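PDB 2FSQ: Atu0111 protein from Agrobacterium tumefaciens, which is of unknown function but belongs to the 2H clan, consistent with a phosphoesterase-like activity, perhaps on nucleotide or RNA substrates. Local coordinates for residues R63-D68 with D203-K208; P102-L107 with T115-D120; L158-F163 with D175-H180; A222-K227 with F232-V237. One frame throughout, in Å; residues are numbered along the deposited sequence.

Contact 1: R63-D68 with D203-K208; sequences RQRFLD and DEELEK
R65 and E205 join two helices, 54-67 and 195-212, that pack beside each other in one lobe of what appears to be the two-lobed alpha-beta fold of the 2H clan. The contact is narrow and rests on these two side chains, whose CA atoms lie 7.8 Å apart. The E205 chain is bent at chi2 (-59°) and lays its carboxylate against the aliphatic root of R65, with OE2 of E205 3.4 Å from CG of R65. The bend of R65 at chi2 (58°) turns CD and NE along the same carboxylate. The two side chains meet at about a right angle, and NE of R65 comes within 3.6 Å of OE2 of E205. This is a salt bridge of charge alone: the oxygen stands well out of the guanidinium plane and no N-H points at it. R65 is modelled in two conformers, and the ion pair is described for one of them. On the buried side of this pair, F66 packs on M201 and L202 of the partner helix, while E205 and L206 reach L138 of strand 133-139. Toward the exposed side, E204 adds a second negative charge beyond salt-bridge range, its OE2 4.1 Å from NH2 of R65.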
# COMPACT_ATOMS: atom_id res chain seq x y z
N ARG A 63 -1.82 13.67 -5.68
CA ARG A 63 -1.10 12.91 -6.69
C ARG A 63 -0.68 13.78 -7.89
O ARG A 63 0.47 13.67 -8.36
CB ARG A 63 -1.98 11.74 -7.13
CG ARG A 63 -1.37 10.79 -8.15
CD ARG A 63 -2.40 9.75 -8.49
NE ARG A 63 -1.96 8.77 -9.48
CZ ARG A 63 -1.96 8.95 -10.80
NH1 ARG A 63 -2.40 10.10 -11.32
NH2 ARG A 63 -1.52 7.98 -11.60
N GLN A 64 -1.51 14.74 -8.28
CA GLN A 64 -1.13 15.71 -9.32
C GLN A 64 -0.01 16.67 -8.93
O GLN A 64 0.87 16.97 -9.75
CB GLN A 64 -2.35 16.48 -9.84
CG GLN A 64 -2.06 17.42 -11.03
CD GLN A 64 -1.40 16.75 -12.23
OE1 GLN A 64 -1.94 15.81 -12.80
NE2 GLN A 64 -0.25 17.27 -12.65
N ARG A 65 -0.02 17.14 -7.68
CA ARG A 65 1.06 17.98 -7.20
C ARG A 65 2.37 17.21 -7.30
O ARG A 65 3.42 17.82 -7.56
CB ARG A 65 0.82 18.43 -5.78
CG ARG A 65 1.61 19.66 -5.40
CD ARG A 65 1.31 20.83 -6.32
NE ARG A 65 1.79 22.08 -5.74
CZ ARG A 65 3.06 22.49 -5.72
NH1 ARG A 65 4.04 21.75 -6.22
NH2 ARG A 65 3.34 23.65 -5.17
N PHE A 66 2.31 15.89 -7.08
CA PHE A 66 3.52 15.08 -7.19
C PHE A 66 3.96 14.97 -8.66
O PHE A 66 5.14 15.13 -8.99
CB PHE A 66 3.29 13.64 -6.70
CG PHE A 66 3.21 13.47 -5.19
CD1 PHE A 66 2.79 14.49 -4.33
CD2 PHE A 66 3.48 12.22 -4.65
CE1 PHE A 66 2.72 14.26 -2.95
CE2 PHE A 66 3.40 11.99 -3.30
CZ PHE A 66 3.01 13.00 -2.44
N LEU A 67 2.99 14.70 -9.55
CA LEU A 67 3.28 14.62 -10.99
C LEU A 67 3.84 15.95 -11.53
O LEU A 67 4.65 15.95 -12.47
CB LEU A 67 2.02 14.20 -11.76
CG LEU A 67 1.63 12.72 -11.64
CD1 LEU A 67 0.17 12.45 -12.00
CD2 LEU A 67 2.54 11.86 -12.50
N ASP A 68 3.46 17.07 -10.91
CA ASP A 68 3.95 18.40 -11.36
C ASP A 68 5.46 18.53 -11.20
O ASP A 68 6.06 19.37 -11.87
CB ASP A 68 3.32 19.55 -10.57
CG ASP A 68 1.85 19.79 -10.91
OD1 ASP A 68 1.34 19.29 -11.94
OD2 ASP A 68 1.18 20.49 -10.10
N ASP A 203 4.57 19.25 2.83
CA ASP A 203 3.99 19.90 4.01
C ASP A 203 2.69 20.58 3.61
O ASP A 203 1.64 20.41 4.27
CB ASP A 203 4.95 20.94 4.59
CG ASP A 203 6.13 20.32 5.32
OD1 ASP A 203 6.11 19.10 5.60
OD2 ASP A 203 7.10 21.07 5.61
N GLU A 204 2.73 21.33 2.52
CA GLU A 204 1.58 22.11 2.08
C GLU A 204 0.45 21.15 1.67
O GLU A 204 -0.71 21.34 2.04
CB GLU A 204 1.98 23.04 0.93
CG GLU A 204 0.87 23.94 0.39
CD GLU A 204 1.38 24.96 -0.59
OE1 GLU A 204 1.96 25.97 -0.13
OE2 GLU A 204 1.18 24.76 -1.82
N GLU A 205 0.79 20.10 0.92
CA GLU A 205 -0.22 19.16 0.43
C GLU A 205 -0.82 18.28 1.52
O GLU A 205 -1.99 17.93 1.44
CB GLU A 205 0.30 18.29 -0.73
CG GLU A 205 0.66 19.11 -1.98
CD GLU A 205 -0.49 19.92 -2.56
OE1 GLU A 205 -1.62 19.39 -2.66
OE2 GLU A 205 -0.24 21.10 -2.94
N LEU A 206 -0.01 17.94 2.52
CA LEU A 206 -0.53 17.18 3.66
C LEU A 206 -1.63 17.95 4.37
O LEU A 206 -2.69 17.39 4.66
CB LEU A 206 0.58 16.81 4.65
CG LEU A 206 0.09 16.16 5.96
CD1 LEU A 206 -0.64 14.83 5.72
CD2 LEU A 206 1.25 15.99 6.94
N GLU A 207 -1.39 19.23 4.63
CA GLU A 207 -2.41 20.00 5.34
C GLU A 207 -3.67 20.21 4.49
O GLU A 207 -4.78 20.17 5.01
CB GLU A 207 -1.86 21.30 5.94
CG GLU A 207 -1.23 22.31 4.99
CD GLU A 207 -1.10 23.72 5.60
OE1 GLU A 207 -1.50 23.92 6.78
OE2 GLU A 207 -0.58 24.63 4.91
N LYS A 208 -3.48 20.39 3.18
CA LYS A 208 -4.60 20.52 2.25
C LYS A 208 -5.42 19.22 2.19
O LYS A 208 -6.66 19.25 2.20
CB LYS A 208 -4.11 20.94 0.85
CG LYS A 208 -5.20 21.11 -0.21
CD LYS A 208 -4.61 21.47 -1.56
CE LYS A 208 -5.70 21.60 -2.60
NZ LYS A 208 -5.18 22.00 -3.93

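Contact 2: P102-L107 with T115-D120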
# COMPACT_ATOMS: atom_id res chain seq x y z
N PRO A 102 2.39 -19.35 3.90
CA PRO A 102 1.93 -20.29 4.92
C PRO A 102 2.79 -21.54 4.96
O PRO A 102 3.02 -22.13 3.91
CB PRO A 102 0.51 -20.63 4.46
CG PRO A 102 0.49 -20.42 3.01
CD PRO A 102 1.46 -19.26 2.76
N GLN A 103 3.25 -21.95 6.14
CA GLN A 103 4.10 -23.15 6.20
C GLN A 103 3.38 -24.41 5.74
O GLN A 103 4.03 -25.37 5.35
CB GLN A 103 4.69 -23.36 7.59
CG GLN A 103 5.83 -24.40 7.61
CD GLN A 103 6.66 -24.36 8.87
OE1 GLN A 103 6.19 -23.96 9.94
NE2 GLN A 103 7.89 -24.80 8.76
N THR A 104 2.06 -24.41 5.76
CA THR A 104 1.30 -25.59 5.31
C THR A 104 1.33 -25.81 3.80
O THR A 104 0.94 -26.88 3.32
CB THR A 104 -0.16 -25.47 5.72
OG1 THR A 104 -0.69 -24.27 5.14
CG2 THR A 104 -0.29 -25.39 7.22
N LEU A 105 1.80 -24.82 3.03
CA LEU A 105 1.81 -24.92 1.57
C LEU A 105 3.21 -24.97 0.99
O LEU A 105 4.06 -24.20 1.39
CB LEU A 105 1.09 -23.73 0.94
CG LEU A 105 -0.42 -23.60 1.16
CD1 LEU A 105 -0.95 -22.43 0.33
CD2 LEU A 105 -1.12 -24.89 0.78
N PRO A 106 3.43 -25.86 0.01
CA PRO A 106 4.72 -25.87 -0.68
C PRO A 106 5.09 -24.48 -1.21
O PRO A 106 4.22 -23.76 -1.69
CB PRO A 106 4.49 -26.85 -1.83
CG PRO A 106 3.37 -27.72 -1.37
CD PRO A 106 2.51 -26.89 -0.49
N LEU A 107 6.37 -24.15 -1.14
CA LEU A 107 6.84 -22.81 -1.56
C LEU A 107 6.65 -22.61 -3.06
O LEU A 107 6.63 -21.47 -3.50
CB LEU A 107 8.30 -22.59 -1.16
CG LEU A 107 8.62 -22.64 0.35
CD1 LEU A 107 10.14 -22.59 0.61
CD2 LEU A 107 7.90 -21.52 1.13
N THR A 115 -4.53 -18.73 -3.85
CA THR A 115 -5.75 -17.93 -3.87
C THR A 115 -6.99 -18.79 -3.56
O THR A 115 -7.82 -18.42 -2.73
CB THR A 115 -5.88 -17.16 -5.19
OG1 THR A 115 -4.76 -16.26 -5.33
CG2 THR A 115 -7.18 -16.37 -5.25
N ASP A 116 -7.07 -19.98 -4.17
CA ASP A 116 -8.19 -20.90 -3.89
C ASP A 116 -8.21 -21.38 -2.42
O ASP A 116 -9.28 -21.44 -1.81
CB ASP A 116 -8.17 -22.12 -4.82
CG ASP A 116 -8.29 -21.75 -6.31
OD1 ASP A 116 -8.84 -20.68 -6.66
OD2 ASP A 116 -7.87 -22.57 -7.15
N TYR A 117 -7.04 -21.74 -1.88
CA TYR A 117 -6.92 -22.18 -0.48
C TYR A 117 -7.44 -21.10 0.46
O TYR A 117 -8.22 -21.38 1.38
CB TYR A 117 -5.46 -22.59 -0.19
CG TYR A 117 -5.01 -22.80 1.26
CD1 TYR A 117 -5.24 -24.01 1.93
CD2 TYR A 117 -4.26 -21.83 1.93
CE1 TYR A 117 -4.77 -24.22 3.25
CE2 TYR A 117 -3.78 -22.03 3.24
CZ TYR A 117 -4.04 -23.22 3.90
OH TYR A 117 -3.56 -23.41 5.21
N TYR A 118 -7.05 -19.85 0.19
CA TYR A 118 -7.49 -18.75 1.00
C TYR A 118 -8.96 -18.36 0.81
O TYR A 118 -9.65 -18.06 1.79
CB TYR A 118 -6.59 -17.55 0.75
CG TYR A 118 -5.23 -17.67 1.38
CD1 TYR A 118 -5.04 -18.31 2.60
CD2 TYR A 118 -4.13 -17.06 0.78
CE1 TYR A 118 -3.78 -18.39 3.18
CE2 TYR A 118 -2.87 -17.11 1.36
CZ TYR A 118 -2.71 -17.78 2.55
OH TYR A 118 -1.47 -17.81 3.14
N ARG A 119 -9.43 -18.34 -0.44
CA ARG A 119 -10.85 -18.05 -0.70
C ARG A 119 -11.75 -18.99 0.11
O ARG A 119 -12.76 -18.56 0.68
CB ARG A 119 -11.17 -18.16 -2.20
CG ARG A 119 -12.58 -17.68 -2.56
CD ARG A 119 -13.08 -18.35 -3.83
NE ARG A 119 -12.64 -17.70 -5.06
CZ ARG A 119 -13.30 -16.71 -5.67
NH1 ARG A 119 -14.42 -16.22 -5.16
NH2 ARG A 119 -12.83 -16.21 -6.81
N ASP A 120 -11.34 -20.26 0.19
CA ASP A 120 -12.04 -21.26 0.98
C ASP A 120 -11.92 -20.99 2.48
O ASP A 120 -12.92 -21.00 3.19
CB ASP A 120 -11.52 -22.67 0.66
CG ASP A 120 -12.11 -23.74 1.58
OD1 ASP A 120 -13.35 -23.79 1.72
OD2 ASP A 120 -11.32 -24.51 2.16
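Y117 meets the loop through both its hydroxyl and its ring. OG1 of T104 donates a hydrogen bond of 3.0 Å to OH of Y117, and L105 covers one face of the same ring in a CH-pi contact. There CD2 of L105 stands 4.3 Å from the ring centroid, only 5° off the normal, while the other branch spreads toward the rim, with CD1 of L105 3.7 Å from CD2 of Y117. One helix residue further on, Y118 meets P102: both CG and CD of the proline lie 3.3 Å from OH of Y118, so the pyrrolidine packs on the phenol oxygen. That hydroxyl is hydrogen-bonded to the carbonyl of F167, which accounts for its polar need beside an apolar neighbour.

What sets the three loop side chains toward the helix is a type I beta turn from P102 to L105, closed by L105 N to P102 O at 3.1 Å. In T104, OG1 sits between the backbone N and the carbonyl carbon (chi1 58°), a rotation that turns it to the tyrosine. The turn thus folds back on helix 111-121, the element that follows it in the chain. Further out, Y169 touches both P102 and Y118, and on the sheet side of the helix T115 and Y118 pack on F223 of strand 222-226.

Contact 3: L158-F163 with D175-H180; sequences LWRDTF and DTYEFH
The main interaction is a flat stack of R160 on Y177. The guanidinium lies over one face of the phenol with planes 13° apart and centres 4.0 Å apart; the cation-pi contact is off-centre, shifted toward the root of the ring, where NH2 of R160 is 3.3 Å from CB of Y177. Hydrogen bonds to two backbone carbonyls, from NH1 to V87 O and from NH2 to H174 O, hold the group in this orientation.

Apolar packing continues along the same side chain. CD of R160 rests 3.4 Å from CZ of F179, and the bend at chi3 (48°) just beyond it swings the guanidinium over onto Y177, nearly perpendicular to the F179 ring. F179 in turn offers a face to CD2 of Y177. R160, on helix 150-167, thereby ties that helix to the approach into strand 179-182. H180 on this strand heads a His-x-Thr sequence of the kind that forms the second signature motif of 2H proteins, and its ND1 is hydrogen-bonded to O of E178 at 2.9 Å, which fixes the imidazole's rotation. An acetate, probably from the crystallisation liquor, lies about 5 Å from the Y177 side chain and may mark a pocket.

Solvent bridges the acidic pair at the surface. One water donates to OD1 of D161 (2.8 Å) and to OD1 of D175 (2.6 Å), mediating between like charges; D161 OD1 also accepts from NE2 of H174.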
# COMPACT_ATOMS: atom_id res chain seq x y z
N LEU A 158 -7.15 -5.73 15.30
CA LEU A 158 -7.93 -6.97 15.45
C LEU A 158 -8.18 -7.63 14.10
O LEU A 158 -8.06 -8.84 13.97
CB LEU A 158 -9.26 -6.72 16.19
CG LEU A 158 -10.26 -7.88 16.23
CD1 LEU A 158 -9.68 -9.08 16.97
CD2 LEU A 158 -11.54 -7.41 16.89
N TRP A 159 -8.54 -6.84 13.09
CA TRP A 159 -8.65 -7.38 11.74
C TRP A 159 -7.37 -8.10 11.32
O TRP A 159 -7.41 -9.21 10.81
CB TRP A 159 -8.94 -6.27 10.74
CG TRP A 159 -10.38 -5.82 10.66
CD1 TRP A 159 -11.03 -4.94 11.49
CD2 TRP A 159 -11.34 -6.20 9.66
NE1 TRP A 159 -12.34 -4.76 11.07
CE2 TRP A 159 -12.55 -5.52 9.95
CE3 TRP A 159 -11.29 -7.05 8.56
CZ2 TRP A 159 -13.69 -5.66 9.16
CZ3 TRP A 159 -12.43 -7.19 7.76
CH2 TRP A 159 -13.62 -6.52 8.09
N ARG A 160 -6.23 -7.46 11.54
CA ARG A 160 -4.95 -8.02 11.09
C ARG A 160 -4.58 -9.27 11.87
O ARG A 160 -4.10 -10.23 11.28
CB ARG A 160 -3.84 -6.97 11.16
CG ARG A 160 -3.92 -6.01 9.98
CD ARG A 160 -2.92 -4.86 10.08
NE ARG A 160 -1.58 -5.33 10.41
CZ ARG A 160 -0.72 -5.86 9.53
NH1 ARG A 160 -1.06 -5.98 8.25
NH2 ARG A 160 0.46 -6.28 9.96
N ASP A 161 -4.82 -9.27 13.17
CA ASP A 161 -4.51 -10.46 13.96
C ASP A 161 -5.39 -11.62 13.49
O ASP A 161 -4.95 -12.77 13.42
CB ASP A 161 -4.77 -10.22 15.45
CG ASP A 161 -3.70 -9.37 16.11
OD1 ASP A 161 -2.62 -9.19 15.51
OD2 ASP A 161 -3.96 -8.87 17.23
N THR A 162 -6.64 -11.31 13.16
CA THR A 162 -7.54 -12.35 12.69
C THR A 162 -7.09 -12.85 11.32
O THR A 162 -7.06 -14.05 11.07
CB THR A 162 -9.01 -11.84 12.68
OG1 THR A 162 -9.33 -11.27 13.95
CG2 THR A 162 -10.00 -12.99 12.37
N PHE A 163 -6.69 -11.93 10.43
CA PHE A 163 -6.16 -12.36 9.14
C PHE A 163 -4.93 -13.23 9.27
O PHE A 163 -4.77 -14.16 8.48
CB PHE A 163 -5.85 -11.18 8.22
CG PHE A 163 -7.08 -10.60 7.54
CD1 PHE A 163 -7.95 -11.42 6.80
CD2 PHE A 163 -7.34 -9.25 7.61
CE1 PHE A 163 -9.07 -10.86 6.16
CE2 PHE A 163 -8.43 -8.69 6.98
CZ PHE A 163 -9.31 -9.49 6.27
N ASP A 175 3.14 -6.40 14.19
CA ASP A 175 2.60 -5.55 15.25
C ASP A 175 2.99 -4.08 15.13
O ASP A 175 2.42 -3.25 15.85
CB ASP A 175 3.03 -6.09 16.61
CG ASP A 175 2.32 -7.37 16.98
OD1 ASP A 175 1.11 -7.51 16.68
OD2 ASP A 175 2.98 -8.23 17.61
N THR A 176 3.96 -3.78 14.27
CA THR A 176 4.41 -2.40 14.06
C THR A 176 4.12 -1.92 12.64
O THR A 176 4.75 -0.98 12.14
CB THR A 176 5.92 -2.30 14.30
OG1 THR A 176 6.59 -3.30 13.52
CG2 THR A 176 6.23 -2.48 15.79
N TYR A 177 3.14 -2.54 12.01
CA TYR A 177 2.81 -2.28 10.61
C TYR A 177 2.45 -0.82 10.34
O TYR A 177 1.62 -0.24 11.06
CB TYR A 177 1.66 -3.21 10.19
CG TYR A 177 1.29 -3.07 8.73
CD1 TYR A 177 2.11 -3.59 7.73
CD2 TYR A 177 0.15 -2.38 8.35
CE1 TYR A 177 1.80 -3.43 6.40
CE2 TYR A 177 -0.18 -2.20 7.01
CZ TYR A 177 0.66 -2.73 6.03
OH TYR A 177 0.36 -2.56 4.69
N GLU A 178 3.05 -0.24 9.30
CA GLU A 178 2.71 1.11 8.88
C GLU A 178 1.66 1.09 7.75
O GLU A 178 1.93 0.66 6.62
CB GLU A 178 3.97 1.85 8.40
CG GLU A 178 3.70 3.28 7.97
CD GLU A 178 4.96 4.01 7.58
OE1 GLU A 178 5.53 3.67 6.52
OE2 GLU A 178 5.35 4.93 8.32
N PHE A 179 0.45 1.52 8.09
CA PHE A 179 -0.60 1.65 7.10
C PHE A 179 -0.29 2.78 6.14
O PHE A 179 0.20 3.83 6.53
CB PHE A 179 -1.96 1.88 7.77
CG PHE A 179 -2.44 0.71 8.56
CD1 PHE A 179 -3.10 -0.35 7.94
CD2 PHE A 179 -2.24 0.66 9.93
CE1 PHE A 179 -3.54 -1.44 8.69
CE2 PHE A 179 -2.69 -0.41 10.67
CZ PHE A 179 -3.33 -1.46 10.05
N HIS A 180 -0.63 2.58 4.87
CA HIS A 180 -0.32 3.59 3.87
C HIS A 180 -1.15 3.40 2.63
O HIS A 180 -1.71 2.31 2.40
CB HIS A 180 1.16 3.55 3.52
CG HIS A 180 1.60 2.22 2.99
ND1 HIS A 180 1.82 1.13 3.80
CD2 HIS A 180 1.84 1.81 1.72
CE1 HIS A 180 2.19 0.10 3.06
NE2 HIS A 180 2.22 0.48 1.79
O HOH W 1 -0.49 -9.48 17.37

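Contact 4: A222-K227 with F232-V237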
# COMPACT_ATOMS: atom_id res chain seq x y z
N ALA A 222 -11.29 -6.27 1.36
CA ALA A 222 -11.59 -7.32 0.41
C ALA A 222 -10.34 -8.12 0.10
O ALA A 222 -9.27 -7.55 -0.11
CB ALA A 222 -12.17 -6.71 -0.88
N PHE A 223 -10.51 -9.44 0.02
CA PHE A 223 -9.45 -10.32 -0.47
C PHE A 223 -9.43 -10.23 -2.00
O PHE A 223 -10.47 -10.42 -2.65
CB PHE A 223 -9.69 -11.76 0.01
CG PHE A 223 -8.68 -12.75 -0.51
CD1 PHE A 223 -7.33 -12.62 -0.20
CD2 PHE A 223 -9.08 -13.81 -1.30
CE1 PHE A 223 -6.39 -13.51 -0.68
CE2 PHE A 223 -8.15 -14.72 -1.78
CZ PHE A 223 -6.81 -14.58 -1.46
N CYS A 224 -8.25 -9.93 -2.55
CA CYS A 224 -8.08 -9.62 -3.97
C CYS A 224 -6.96 -10.44 -4.56
O CYS A 224 -6.05 -10.89 -3.84
CB CYS A 224 -7.70 -8.15 -4.18
SG CYS A 224 -8.93 -6.95 -3.61
N GLU A 225 -7.00 -10.60 -5.87
CA GLU A 225 -5.83 -11.09 -6.61
C GLU A 225 -5.32 -10.02 -7.58
O GLU A 225 -6.08 -9.14 -8.00
CB GLU A 225 -6.15 -12.40 -7.35
CG GLU A 225 -7.13 -12.19 -8.49
CD GLU A 225 -7.56 -13.46 -9.18
OE1 GLU A 225 -7.19 -14.58 -8.72
OE2 GLU A 225 -8.30 -13.33 -10.17
N PHE A 226 -4.05 -10.11 -7.95
CA PHE A 226 -3.46 -9.16 -8.88
C PHE A 226 -2.40 -9.83 -9.74
O PHE A 226 -1.75 -10.78 -9.26
CB PHE A 226 -2.86 -7.96 -8.14
CG PHE A 226 -1.82 -8.33 -7.10
CD1 PHE A 226 -0.48 -8.47 -7.45
CD2 PHE A 226 -2.20 -8.54 -5.77
CE1 PHE A 226 0.49 -8.82 -6.48
CE2 PHE A 226 -1.25 -8.89 -4.80
CZ PHE A 226 0.10 -9.01 -5.14
N LYS A 227 -2.23 -9.34 -10.96
CA LYS A 227 -1.13 -9.75 -11.84
C LYS A 227 0.09 -8.88 -11.60
O LYS A 227 1.23 -9.32 -11.71
CB LYS A 227 -1.56 -9.65 -13.31
CG LYS A 227 -0.42 -9.88 -14.32
CD LYS A 227 -0.91 -10.08 -15.76
CE LYS A 227 -0.11 -11.20 -16.47
NZ LYS A 227 -0.66 -11.64 -17.82
N PHE A 232 -6.37 -4.65 -8.80
CA PHE A 232 -6.64 -5.61 -7.73
C PHE A 232 -8.09 -6.05 -7.83
O PHE A 232 -9.00 -5.26 -7.58
CB PHE A 232 -6.34 -4.98 -6.36
CG PHE A 232 -4.91 -4.57 -6.23
CD1 PHE A 232 -3.98 -5.43 -5.66
CD2 PHE A 232 -4.47 -3.35 -6.73
CE1 PHE A 232 -2.65 -5.09 -5.58
CE2 PHE A 232 -3.14 -3.00 -6.68
CZ PHE A 232 -2.22 -3.87 -6.08
N LYS A 233 -8.31 -7.30 -8.25
CA LYS A 233 -9.64 -7.80 -8.48
C LYS A 233 -10.20 -8.36 -7.18
O LYS A 233 -9.60 -9.25 -6.58
CB LYS A 233 -9.59 -8.89 -9.55
CG LYS A 233 -10.91 -9.58 -9.78
CD LYS A 233 -10.83 -10.48 -11.02
CE LYS A 233 -12.05 -11.38 -11.14
NZ LYS A 233 -13.33 -10.64 -11.14
N GLU A 234 -11.33 -7.81 -6.73
CA GLU A 234 -11.96 -8.26 -5.49
C GLU A 234 -12.60 -9.63 -5.65
O GLU A 234 -13.42 -9.85 -6.55
CB GLU A 234 -13.00 -7.25 -4.99
CG GLU A 234 -12.43 -5.88 -4.64
CD GLU A 234 -13.43 -5.00 -3.92
OE1 GLU A 234 -14.65 -5.26 -4.08
OE2 GLU A 234 -13.02 -4.05 -3.24
N LEU A 235 -12.24 -10.53 -4.75
CA LEU A 235 -12.78 -11.89 -4.77
C LEU A 235 -13.74 -12.15 -3.61
O LEU A 235 -14.80 -12.75 -3.79
CB LEU A 235 -11.65 -12.93 -4.77
CG LEU A 235 -10.62 -12.84 -5.91
CD1 LEU A 235 -9.51 -13.87 -5.72
CD2 LEU A 235 -11.27 -13.00 -7.30
N VAL A 236 -13.36 -11.70 -2.41
CA VAL A 236 -14.20 -11.86 -1.23
C VAL A 236 -14.25 -10.54 -0.49
O VAL A 236 -13.22 -10.03 -0.07
CB VAL A 236 -13.66 -12.92 -0.24
CG1 VAL A 236 -14.62 -13.11 0.94
CG2 VAL A 236 -13.40 -14.26 -0.92
N VAL A 237 -15.45 -9.98 -0.35
CA VAL A 237 -15.62 -8.71 0.35
C VAL A 237 -16.06 -8.95 1.79
O VAL A 237 -17.02 -9.71 2.06
CB VAL A 237 -16.65 -7.80 -0.39
CG1 VAL A 237 -16.84 -6.50 0.38
CG2 VAL A 237 -16.17 -7.54 -1.80
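F226 carries its CG between the backbone N and the carbonyl carbon (chi1 56°), whereas F232 has CG beside its own N (chi1 -61°); these rotations lay the two phenyls side by side and pointing the same way. Their planes are inclined at 56°, and CD2 of F226 comes within 3.5 Å of CE1 of F232. E225 rises beside L235, whose CD1 lies 4.0 Å from CB of E225, and runs alongside K233 without its carboxylate reaching the ammonium.

The backbones form an antiparallel beta hairpin of strands 222-226 and 233-237. E225 and K233 are a hydrogen-bonded pair, joined in both directions, and F223 pairs with V236. Between them the register slips by one at a classic beta bulge: O of F223 accepts from N of L235 at 2.7 Å and from N of V236 at 3.2 Å, so one carbonyl grips two successive amides. C224 and E234 face each other in a non-hydrogen-bonded pair, with SG of C224 3.8 Å from CG of E234.

On the C224 face, the E234 carboxylate makes a salt bridge to R219, and F232 meets the ring of H84, which heads a sequence consistent with the first His-x-Thr motif of 2H proteins. On the F223 face the hairpin is covered by helix 111-121. Along its other edge, strand 222-226 is hydrogen-bonded to strand 42-48.

In the fold
From the N terminus, helix 54-67 supplies the first half of contact 1, which closes only at helix 195-212 and so encloses contacts 2 and 3. Within that long loop, contact 2 closes a short loop between the turn after strand 84-92 and helix 111-121, and contact 3 then joins helix 150-167 to the start of strand 179-182; these two follow in series. Contact 4 comes after contact 1 has closed, as the C-terminal hairpin at the edge of the four-stranded sheet. None of the loops cross. Contacts 2 and 4 touch, T115 CG2 lying 3.4 Å from L235 CD1, whereas contact 1 sits across the chain's centre from both, its centre about 40 Å from that of contact 2.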